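Local coordinates for protein peroxinectin A (Dictyostelium discoideum, PDB 6ERC) that uses hydrogen peroxide to oxidise phenolic donors, iodide and thiocyanate as a secreted haem peroxidase, at residues 162-166 and 167-171; 418-421 and 422-426; 476-479 and 480-484. All blocks are in the same frame, centred on the assembly; numbering follows the deposited sequence.

All three contacts are local, made by side chains a helical turn or so apart. Contacts 1 and 3 lie at the C-terminal ends of short helices and both lean on helix 247-275, their centres about 24 Å apart; contact 2 lies along helix 417-426 on the opposite side of the chain's centre, about 53 Å from either. None is deep core: contacts 1 and 2 are partly buried, contact 3 is a surface contact. Their chemistry follows their place: a buried arginine facing acidic residues in contact 1, regular backbone bonds under an arginine and a glutamine in contact 2, methionine and asparagine packing in contact 3.

Contact 1 (162-166 and 167-171); sequences ICKNL and RSLSG
The carbonyl O of Cys-163 is gripped twice as helix 160-166 ends: by Leu-166 N at 2.9 Å, and by Arg-167 N in a weak, bent bond of 3.2 Å with an N-H...O angle of 128°. Arg-167 is the first residue to leave helical backbone angles, and its side chain turns back over the last turn. With CG set between the backbone N and the carbonyl carbon (chi1 53°), the chain rises past the same oxygen, CG of Arg-167 lying 3.3 Å from Cys-163 O. CD of Arg-167 then sits 4.0 Å from the sulfur SG of Cys-163. A bend at chi3 (-100°) swings the guanidinium so that CG of Lys-164 lies over one of its faces, 4.4 Å from NH1 of Arg-167. The side chain of Lys-164 runs on outward, toward a long, weak ion pair with Glu-160, and its NZ stays 6.0 Å from NH1 of Arg-167. On the chain beyond the helix, Leu-169 brings CD2 back to 4.3 Å from CB of Lys-164. The tip of Arg-167 belongs to helix 247-275: NH2 makes salt bridges to Glu-248 OE1 and Asp-247 OD2, and the cation also packs on Phe-251 in a cation-pi contact. A leucine in its place would probably leave those two carboxylates without their common cation and strip the end of helix 160-166 of its charged tie to helix 247-275. One buried residue thus joins a weak backbone bond at the helix end to an ion-pair network, whose acidic groups would be expected to offset the like charge of Lys-164.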
ATOM      1  N   ILE A 162       9.378 -18.175   8.374  1.00 63.53           N
ATOM      2  CA  ILE A 162       9.697 -16.768   8.580  1.00 64.33           C
ATOM      3  C   ILE A 162       9.090 -16.272   9.885  1.00 63.43           C
ATOM      4  O   ILE A 162       9.714 -15.499  10.622  1.00 63.14           O
ATOM      5  CB  ILE A 162       9.228 -15.928   7.376  1.00 63.84           C
ATOM      6  CG1 ILE A 162       9.642 -14.465   7.557  1.00 62.95           C
ATOM      7  CG2 ILE A 162       7.718 -16.033   7.194  1.00 64.24           C
ATOM      8  CD1 ILE A 162       9.453 -13.616   6.318  1.00 64.50           C
ATOM      9  N   CYS A 163       7.872 -16.713  10.201  1.00 62.98           N
ATOM     10  CA  CYS A 163       7.230 -16.275  11.434  1.00 63.27           C
ATOM     11  C   CYS A 163       8.044 -16.692  12.653  1.00 63.70           C
ATOM     12  O   CYS A 163       8.379 -15.862  13.505  1.00 62.82           O
ATOM     13  CB  CYS A 163       5.814 -16.840  11.522  1.00 63.37           C
ATOM     14  SG  CYS A 163       4.926 -16.287  13.000  1.00 60.31           S
ATOM     15  N   LYS A 164       8.382 -17.979  12.749  1.00 62.98           N
ATOM     16  CA  LYS A 164       9.074 -18.486  13.928  1.00 63.78           C
ATOM     17  C   LYS A 164      10.490 -17.945  14.065  1.00 63.98           C
ATOM     18  O   LYS A 164      11.118 -18.170  15.105  1.00 64.88           O
ATOM     19  CB  LYS A 164       9.094 -20.015  13.904  1.00 65.05           C
ATOM     20  CG  LYS A 164       7.742 -20.634  14.241  1.00 63.90           C
ATOM     21  CD  LYS A 164       7.784 -22.151  14.255  1.00 64.63           C
ATOM     22  CE  LYS A 164       6.434 -22.729  14.663  1.00 64.99           C
ATOM     23  NZ  LYS A 164       6.421 -24.220  14.654  1.00 66.42           N
ATOM     24  N   ASN A 165      11.010 -17.250  13.054  1.00 63.97           N
ATOM     25  CA  ASN A 165      12.281 -16.553  13.199  1.00 63.58           C
ATOM     26  C   ASN A 165      12.101 -15.128  13.698  1.00 62.54           C
ATOM     27  O   ASN A 165      13.012 -14.580  14.329  1.00 62.05           O
ATOM     28  CB  ASN A 165      13.038 -16.539  11.868  1.00 63.65           C
ATOM     29  CG  ASN A 165      13.726 -17.860  11.576  1.00 64.28           C
ATOM     30  OD1 ASN A 165      13.377 -18.557  10.625  1.00 64.88           O
ATOM     31  ND2 ASN A 165      14.711 -18.209  12.394  1.00 66.10           N
ATOM     32  N   LEU A 166      10.940 -14.519  13.443  1.00 63.72           N
ATOM     33  CA  LEU A 166      10.674 -13.166  13.914  1.00 64.02           C
ATOM     34  C   LEU A 166      10.203 -13.121  15.362  1.00 62.93           C
ATOM     35  O   LEU A 166      10.220 -12.045  15.969  1.00 61.94           O
ATOM     36  CB  LEU A 166       9.622 -12.492  13.029  1.00 60.91           C
ATOM     37  CG  LEU A 166      10.114 -11.871  11.722  1.00 62.32           C
ATOM     38  CD1 LEU A 166       8.931 -11.429  10.872  1.00 61.67           C
ATOM     39  CD2 LEU A 166      11.043 -10.692  11.989  1.00 62.01           C
ATOM     40  N   ARG A 167       9.781 -14.248  15.925  1.00 62.79           N
ATOM     41  CA  ARG A 167       9.240 -14.282  17.273  1.00 64.37           C
ATOM     42  C   ARG A 167      10.231 -14.937  18.225  1.00 63.42           C
ATOM     43  O   ARG A 167      11.028 -15.793  17.830  1.00 62.82           O
ATOM     44  CB  ARG A 167       7.897 -15.019  17.313  1.00 64.00           C
ATOM     45  CG  ARG A 167       7.920 -16.399  16.692  1.00 64.19           C
ATOM     46  CD  ARG A 167       6.525 -16.993  16.589  1.00 63.35           C
ATOM     47  NE  ARG A 167       6.256 -17.933  17.671  1.00 65.47           N
ATOM     48  CZ  ARG A 167       5.274 -18.829  17.661  1.00 64.97           C
ATOM     49  NH1 ARG A 167       4.453 -18.918  16.621  1.00 65.53           N
ATOM     50  NH2 ARG A 167       5.116 -19.644  18.690  1.00 65.53           N
ATOM     51  N   SER A 168      10.170 -14.517  19.491  1.00 63.52           N
ATOM     52  CA  SER A 168      11.132 -14.977  20.486  1.00 65.74           C
ATOM     53  C   SER A 168      10.916 -16.429  20.881  1.00 64.65           C
ATOM     54  O   SER A 168      11.839 -17.052  21.415  1.00 66.78           O
ATOM     55  CB  SER A 168      11.061 -14.098  21.736  1.00 65.35           C
ATOM     56  OG  SER A 168       9.790 -14.191  22.355  1.00 65.90           O
ATOM     57  N   LEU A 169       9.731 -16.984  20.630  1.00 64.10           N
ATOM     58  CA  LEU A 169       9.382 -18.337  21.049  1.00 66.48           C
ATOM     59  C   LEU A 169       9.343 -18.474  22.566  1.00 67.03           C
ATOM     60  O   LEU A 169       9.527 -19.572  23.101  1.00 66.16           O
ATOM     61  CB  LEU A 169      10.349 -19.367  20.452  1.00 67.20           C
ATOM     62  CG  LEU A 169      10.531 -19.315  18.933  1.00 65.45           C
ATOM     63  CD1 LEU A 169      11.618 -20.277  18.498  1.00 67.10           C
ATOM     64  CD2 LEU A 169       9.234 -19.630  18.213  1.00 64.88           C
ATOM     65  N   SER A 170       9.107 -17.367  23.266  1.00 66.81           N
ATOM     66  CA  SER A 170       9.020 -17.348  24.721  1.00 67.21           C
ATOM     67  C   SER A 170       7.880 -16.418  25.094  1.00 67.83           C
ATOM     68  O   SER A 170       7.872 -15.255  24.680  1.00 66.73           O
ATOM     69  CB  SER A 170      10.333 -16.874  25.352  1.00 68.41           C
ATOM     70  OG  SER A 170      11.431 -17.644  24.893  1.00 69.94           O
ATOM     71  N   GLY A 171       6.917 -16.929  25.857  1.00 67.38           N
ATOM     72  CA  GLY A 171       5.758 -16.134  26.215  1.00 66.43           C
ATOM     73  C   GLY A 171       4.922 -15.693  25.037  1.00 64.70           C
ATOM     74  O   GLY A 171       4.082 -14.802  25.183  1.00 62.39           O
TER

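Contact 2 (418-421 and 422-426); sequences QIQN and RLKNA
Gln-418 and Arg-422 stand one turn apart on the alpha-helix 417-426, the classic i to i+4 pair, and run side by side in the same direction. The arginine starts out beside the oxygen that its own backbone N-H uses: CB of Arg-422 lies by Gln-418 O, and CG of Arg-422 comes to 3.3 Å from that atom. CD of Arg-422 has drawn off to 4.0 Å from Gln-418 O. From CG to NE the chain is extended, and it carries the guanidinium alongside the glutamine amide. NE of Arg-422 comes to 4.1 Å from NE2 of Gln-418 and NH2 to 3.8 Å. The two flat groups are turned almost at right angles, 89° between planes, and the approach is oblique, so this is neighbouring contact rather than a stack. Gln-418 reaches it with CG anti to the backbone N (chi1 -172°) and an extended chain. NH1 of Arg-422 finds its bonds beyond the helix, on the carbonyl oxygens of Ile-55 and Asp-57, which tie the arginine to the end of helix 48-56 and the residues just after it.

Another flank of the helix is apolar. Ile-419 and Leu-423 meet there through CG2 and CD1 at 4.2 Å; Leu-423 also packs on Trp-410, and Ile-419 on Tyr-359, a residue of the calcium site. Backbone bonds of the i to i+4 pattern run beneath all these side chains. Lys-424 N reaches Gln-420 O at 2.9 Å, and Asn-425 N reaches Asn-421 O at 2.8 Å. Over another of these carbonyls, CG of Leu-423 lies 3.3 Å from Ile-419 O.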
ATOM      1  N   GLN A 418      -6.245  24.151 -15.643  1.00 63.15           N
ATOM      2  CA  GLN A 418      -4.880  23.641 -15.694  1.00 62.46           C
ATOM      3  C   GLN A 418      -4.861  22.122 -15.767  1.00 62.52           C
ATOM      4  O   GLN A 418      -3.983  21.546 -16.421  1.00 61.53           O
ATOM      5  CB  GLN A 418      -4.082  24.124 -14.484  1.00 61.83           C
ATOM      6  CG  GLN A 418      -2.597  23.799 -14.575  1.00 62.09           C
ATOM      7  CD  GLN A 418      -1.802  24.348 -13.407  1.00 63.59           C
ATOM      8  OE1 GLN A 418      -2.360  24.660 -12.355  1.00 62.69           O
ATOM      9  NE2 GLN A 418      -0.491  24.471 -13.588  1.00 64.26           N
ATOM     10  N   ILE A 419      -5.814  21.455 -15.112  1.00 61.01           N
ATOM     11  CA  ILE A 419      -5.944  20.013 -15.293  1.00 61.87           C
ATOM     12  C   ILE A 419      -6.378  19.709 -16.722  1.00 60.12           C
ATOM     13  O   ILE A 419      -5.829  18.815 -17.377  1.00 58.34           O
ATOM     14  CB  ILE A 419      -6.928  19.415 -14.269  1.00 60.98           C
ATOM     15  CG1 ILE A 419      -6.595  19.852 -12.835  1.00 60.77           C
ATOM     16  CG2 ILE A 419      -6.925  17.893 -14.368  1.00 58.97           C
ATOM     17  CD1 ILE A 419      -5.298  19.312 -12.293  1.00 61.24           C
ATOM     18  N   GLN A 420      -7.365  20.450 -17.230  1.00 60.78           N
ATOM     19  CA  GLN A 420      -7.808  20.261 -18.608  1.00 61.89           C
ATOM     20  C   GLN A 420      -6.650  20.426 -19.583  1.00 61.06           C
ATOM     21  O   GLN A 420      -6.459  19.607 -20.488  1.00 59.81           O
ATOM     22  CB  GLN A 420      -8.924  21.250 -18.941  1.00 61.84           C
ATOM     23  CG  GLN A 420     -10.212  21.021 -18.185  1.00 61.98           C
ATOM     24  CD  GLN A 420     -11.265  22.049 -18.528  1.00 62.55           C
ATOM     25  OE1 GLN A 420     -11.153  22.757 -19.530  1.00 64.39           O
ATOM     26  NE2 GLN A 420     -12.296  22.143 -17.697  1.00 63.90           N
ATOM     27  N   ASN A 421      -5.864  21.490 -19.413  1.00 60.58           N
ATOM     28  CA  ASN A 421      -4.762  21.748 -20.330  1.00 61.99           C
ATOM     29  C   ASN A 421      -3.741  20.618 -20.297  1.00 60.27           C
ATOM     30  O   ASN A 421      -3.322  20.113 -21.345  1.00 61.09           O
ATOM     31  CB  ASN A 421      -4.111  23.087 -19.988  1.00 62.66           C
ATOM     32  CG  ASN A 421      -5.018  24.265 -20.293  1.00 65.31           C
ATOM     33  OD1 ASN A 421      -6.205  24.091 -20.585  1.00 65.09           O
ATOM     34  ND2 ASN A 421      -4.465  25.473 -20.226  1.00 66.27           N
ATOM     35  N   ARG A 422      -3.333  20.197 -19.097  1.00 62.89           N
ATOM     36  CA  ARG A 422      -2.341  19.132 -18.993  1.00 61.44           C
ATOM     37  C   ARG A 422      -2.845  17.837 -19.615  1.00 59.69           C
ATOM     38  O   ARG A 422      -2.052  17.068 -20.172  1.00 58.15           O
ATOM     39  CB  ARG A 422      -1.953  18.920 -17.530  1.00 58.91           C
ATOM     40  CG  ARG A 422      -1.134  20.069 -16.961  1.00 59.99           C
ATOM     41  CD  ARG A 422      -0.528  19.748 -15.605  1.00 60.64           C
ATOM     42  NE  ARG A 422       0.366  20.818 -15.166  1.00 60.75           N
ATOM     43  CZ  ARG A 422       1.368  20.667 -14.305  1.00 58.87           C
ATOM     44  NH1 ARG A 422       1.631  19.482 -13.772  1.00 58.55           N
ATOM     45  NH2 ARG A 422       2.120  21.709 -13.983  1.00 59.77           N
ATOM     46  N   LEU A 423      -4.151  17.578 -19.541  1.00 59.91           N
ATOM     47  CA  LEU A 423      -4.708  16.411 -20.217  1.00 59.67           C
ATOM     48  C   LEU A 423      -4.683  16.588 -21.732  1.00 61.58           C
ATOM     49  O   LEU A 423      -4.315  15.660 -22.462  1.00 60.05           O
ATOM     50  CB  LEU A 423      -6.134  16.153 -19.729  1.00 59.86           C
ATOM     51  CG  LEU A 423      -6.287  15.709 -18.277  1.00 59.22           C
ATOM     52  CD1 LEU A 423      -7.753  15.722 -17.882  1.00 59.27           C
ATOM     53  CD2 LEU A 423      -5.688  14.326 -18.066  1.00 58.49           C
ATOM     54  N   LYS A 424      -5.078  17.769 -22.222  1.00 61.66           N
ATOM     55  CA  LYS A 424      -4.990  18.044 -23.654  1.00 61.64           C
ATOM     56  C   LYS A 424      -3.559  17.901 -24.151  1.00 61.67           C
ATOM     57  O   LYS A 424      -3.321  17.380 -25.247  1.00 61.92           O
ATOM     58  CB  LYS A 424      -5.505  19.452 -23.959  1.00 63.79           C
ATOM     59  CG  LYS A 424      -6.993  19.657 -23.731  1.00 64.15           C
ATOM     60  CD  LYS A 424      -7.368  21.125 -23.892  1.00 64.44           C
ATOM     61  CE  LYS A 424      -8.772  21.411 -23.379  1.00 65.82           C
ATOM     62  NZ  LYS A 424      -9.147  22.844 -23.548  1.00 67.65           N
ATOM     63  N   ASN A 425      -2.591  18.365 -23.358  1.00 61.14           N
ATOM     64  CA  ASN A 425      -1.191  18.285 -23.757  1.00 61.96           C
ATOM     65  C   ASN A 425      -0.695  16.842 -23.760  1.00 61.62           C
ATOM     66  O   ASN A 425       0.099  16.455 -24.626  1.00 61.63           O
ATOM     67  CB  ASN A 425      -0.341  19.142 -22.818  1.00 62.26           C
ATOM     68  CG  ASN A 425       1.083  19.329 -23.314  1.00 64.50           C
ATOM     69  OD1 ASN A 425       1.523  18.662 -24.254  1.00 65.57           O
ATOM     70  ND2 ASN A 425       1.815  20.237 -22.675  1.00 64.67           N
ATOM     71  N   ALA A 426      -1.150  16.032 -22.802  1.00 61.08           N
ATOM     72  CA  ALA A 426      -0.660  14.660 -22.687  1.00 62.45           C
ATOM     73  C   ALA A 426      -1.365  13.721 -23.657  1.00 60.70           C
ATOM     74  O   ALA A 426      -0.727  12.839 -24.243  1.00 59.88           O
ATOM     75  CB  ALA A 426      -0.836  14.158 -21.251  1.00 61.40           C
TER

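Contact 3 (476-479 and 480-484); sequences PEMR and MVNRE
Met-478 and Asn-482 are set across one another at a slant, one turn apart, where the short helix 476-481 ends and the chain leaves helical backbone angles at Asn-482. The methionine points away from the following residues at its CB, but its chain bends at chi2 (70°) and its end swings back. CG of Met-478 comes to 3.9 Å from ND2 of Asn-482, and the terminal methyl CE of Met-478 then reaches 4.3 Å from CG1 of Val-481. The carbons on either side of the sulfur do the touching: CG beside the amide nitrogen of Asn-482, CE against Val-481. Asn-482 comes from the next turn, with CG anti to its own carbonyl carbon (chi1 -66°) and its CB 3.4 Å from Met-478 O. The backbone N of Asn-482 bonds Met-478 O at 3.0 Å. The amide is also held by helix 247-275: OD1 bonds the hydroxyl of Ser-256, and ND2 makes a weak bond to Glu-260. On the same helix Gln-253 NE2 binds Val-481 O, and Cys-485, immediately after segment 480-484, is disulfide-bonded to Cys-257 of helix 247-275.

Val-481 divides its branches. While CG1 faces the methionine methyl, CG2 of Val-481 sits 3.3 Å from Glu-477 O, the oxygen that its backbone N also approaches in a weak bond. Earlier in the turn, Met-480 N bonds Pro-476 O at 3.2 Å. The side chain of Met-480 leads outward from the helix, and the sulfur of Met-480 meets the side chain of Arg-483: NE of Arg-483 makes a weak hydrogen bond to SD of Met-480, 3.5 Å long.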
ATOM      1  N   PRO A 476     -19.380 -14.525  14.420  1.00 57.79           N
ATOM      2  CA  PRO A 476     -19.597 -15.054  15.781  1.00 59.44           C
ATOM      3  C   PRO A 476     -18.453 -15.911  16.299  1.00 59.90           C
ATOM      4  O   PRO A 476     -17.983 -15.702  17.426  1.00 60.00           O
ATOM      5  CB  PRO A 476     -20.895 -15.859  15.630  1.00 59.86           C
ATOM      6  CG  PRO A 476     -21.615 -15.198  14.510  1.00 59.16           C
ATOM      7  CD  PRO A 476     -20.553 -14.751  13.553  1.00 56.90           C
ATOM      8  N   GLU A 477     -17.986 -16.874  15.503  1.00 60.32           N
ATOM      9  CA  GLU A 477     -16.921 -17.757  15.961  1.00 59.77           C
ATOM     10  C   GLU A 477     -15.661 -16.982  16.319  1.00 59.66           C
ATOM     11  O   GLU A 477     -14.880 -17.429  17.165  1.00 60.54           O
ATOM     12  CB  GLU A 477     -16.611 -18.800  14.890  1.00 60.06           C
ATOM     13  CG  GLU A 477     -17.726 -19.814  14.680  1.00 62.09           C
ATOM     14  CD  GLU A 477     -17.577 -20.595  13.388  1.00 61.56           C
ATOM     15  OE1 GLU A 477     -16.995 -20.049  12.425  1.00 61.25           O
ATOM     16  OE2 GLU A 477     -18.041 -21.756  13.336  1.00 62.69           O
ATOM     17  N   MET A 478     -15.447 -15.820  15.700  1.00 57.91           N
ATOM     18  CA  MET A 478     -14.235 -15.054  15.952  1.00 57.75           C
ATOM     19  C   MET A 478     -14.397 -14.061  17.093  1.00 57.20           C
ATOM     20  O   MET A 478     -13.404 -13.706  17.737  1.00 56.09           O
ATOM     21  CB  MET A 478     -13.800 -14.313  14.685  1.00 57.09           C
ATOM     22  CG  MET A 478     -12.298 -14.163  14.568  1.00 56.68           C
ATOM     23  SD  MET A 478     -11.523 -15.755  14.244  1.00 56.66           S
ATOM     24  CE  MET A 478      -9.806 -15.374  14.577  1.00 58.51           C
ATOM     25  N   ARG A 479     -15.620 -13.598  17.358  1.00 58.53           N
ATOM     26  CA  ARG A 479     -15.858 -12.858  18.590  1.00 59.04           C
ATOM     27  C   ARG A 479     -15.574 -13.736  19.802  1.00 58.62           C
ATOM     28  O   ARG A 479     -15.067 -13.257  20.823  1.00 59.23           O
ATOM     29  CB  ARG A 479     -17.292 -12.331  18.631  1.00 57.83           C
ATOM     30  CG  ARG A 479     -17.589 -11.219  17.632  1.00 58.03           C
ATOM     31  CD  ARG A 479     -18.829 -10.429  18.046  1.00 58.50           C
ATOM     32  NE  ARG A 479     -19.418  -9.660  16.949  1.00 59.82           N
ATOM     33  CZ  ARG A 479     -19.011  -8.452  16.561  1.00 58.86           C
ATOM     34  NH1 ARG A 479     -17.993  -7.851  17.164  1.00 58.49           N
ATOM     35  NH2 ARG A 479     -19.626  -7.844  15.554  1.00 57.59           N
ATOM     36  N   MET A 480     -15.880 -15.031  19.696  1.00 60.27           N
ATOM     37  CA  MET A 480     -15.573 -15.968  20.772  1.00 61.31           C
ATOM     38  C   MET A 480     -14.067 -16.089  20.974  1.00 61.16           C
ATOM     39  O   MET A 480     -13.571 -16.008  22.103  1.00 62.61           O
ATOM     40  CB  MET A 480     -16.192 -17.333  20.454  1.00 61.86           C
ATOM     41  CG  MET A 480     -15.622 -18.517  21.235  1.00 62.16           C
ATOM     42  SD  MET A 480     -15.924 -18.419  23.005  1.00 68.59           S
ATOM     43  CE  MET A 480     -15.090 -19.903  23.569  1.00 65.55           C
ATOM     44  N   VAL A 481     -13.324 -16.292  19.882  1.00 58.78           N
ATOM     45  CA  VAL A 481     -11.880 -16.485  19.982  1.00 59.09           C
ATOM     46  C   VAL A 481     -11.217 -15.248  20.570  1.00 58.97           C
ATOM     47  O   VAL A 481     -10.273 -15.349  21.362  1.00 59.87           O
ATOM     48  CB  VAL A 481     -11.293 -16.830  18.600  1.00 59.80           C
ATOM     49  CG1 VAL A 481      -9.762 -16.843  18.642  1.00 60.14           C
ATOM     50  CG2 VAL A 481     -11.818 -18.173  18.129  1.00 60.04           C
ATOM     51  N   ASN A 482     -11.693 -14.069  20.187  1.00 58.90           N
ATOM     52  CA  ASN A 482     -11.070 -12.803  20.562  1.00 58.82           C
ATOM     53  C   ASN A 482     -11.817 -12.118  21.695  1.00 58.26           C
ATOM     54  O   ASN A 482     -11.914 -10.889  21.739  1.00 57.31           O
ATOM     55  CB  ASN A 482     -10.979 -11.894  19.340  1.00 59.19           C
ATOM     56  CG  ASN A 482     -10.030 -12.436  18.284  1.00 58.35           C
ATOM     57  OD1 ASN A 482      -9.137 -13.229  18.583  1.00 58.02           O
ATOM     58  ND2 ASN A 482     -10.220 -12.006  17.045  1.00 57.61           N
ATOM     59  N   ARG A 483     -12.347 -12.901  22.638  1.00 61.14           N
ATOM     60  CA  ARG A 483     -13.129 -12.335  23.730  1.00 61.41           C
ATOM     61  C   ARG A 483     -12.264 -11.620  24.758  1.00 60.53           C
ATOM     62  O   ARG A 483     -12.787 -10.794  25.515  1.00 60.44           O
ATOM     63  CB  ARG A 483     -13.950 -13.433  24.412  1.00 60.85           C
ATOM     64  CG  ARG A 483     -13.140 -14.597  24.954  1.00 61.03           C
ATOM     65  CD  ARG A 483     -14.056 -15.674  25.517  1.00 63.09           C
ATOM     66  NE  ARG A 483     -13.563 -17.022  25.244  1.00 63.97           N
ATOM     67  CZ  ARG A 483     -12.685 -17.676  25.999  1.00 64.58           C
ATOM     68  NH1 ARG A 483     -12.303 -18.900  25.659  1.00 65.90           N
ATOM     69  NH2 ARG A 483     -12.183 -17.113  27.089  1.00 65.14           N
ATOM     70  N   GLU A 484     -10.965 -11.905  24.803  1.00 59.50           N
ATOM     71  CA  GLU A 484     -10.066 -11.273  25.761  1.00 61.06           C
ATOM     72  C   GLU A 484      -9.127 -10.263  25.111  1.00 59.60           C
ATOM     73  O   GLU A 484      -8.170  -9.822  25.753  1.00 60.34           O
ATOM     74  CB  GLU A 484      -9.258 -12.339  26.508  1.00 62.19           C
ATOM     75  CG  GLU A 484     -10.121 -13.362  27.235  1.00 62.31           C
ATOM     76  CD  GLU A 484      -9.346 -14.168  28.261  1.00 63.75           C
ATOM     77  OE1 GLU A 484      -9.693 -14.096  29.461  1.00 63.71           O
ATOM     78  OE2 GLU A 484      -8.389 -14.870  27.869  1.00 63.55           O
TER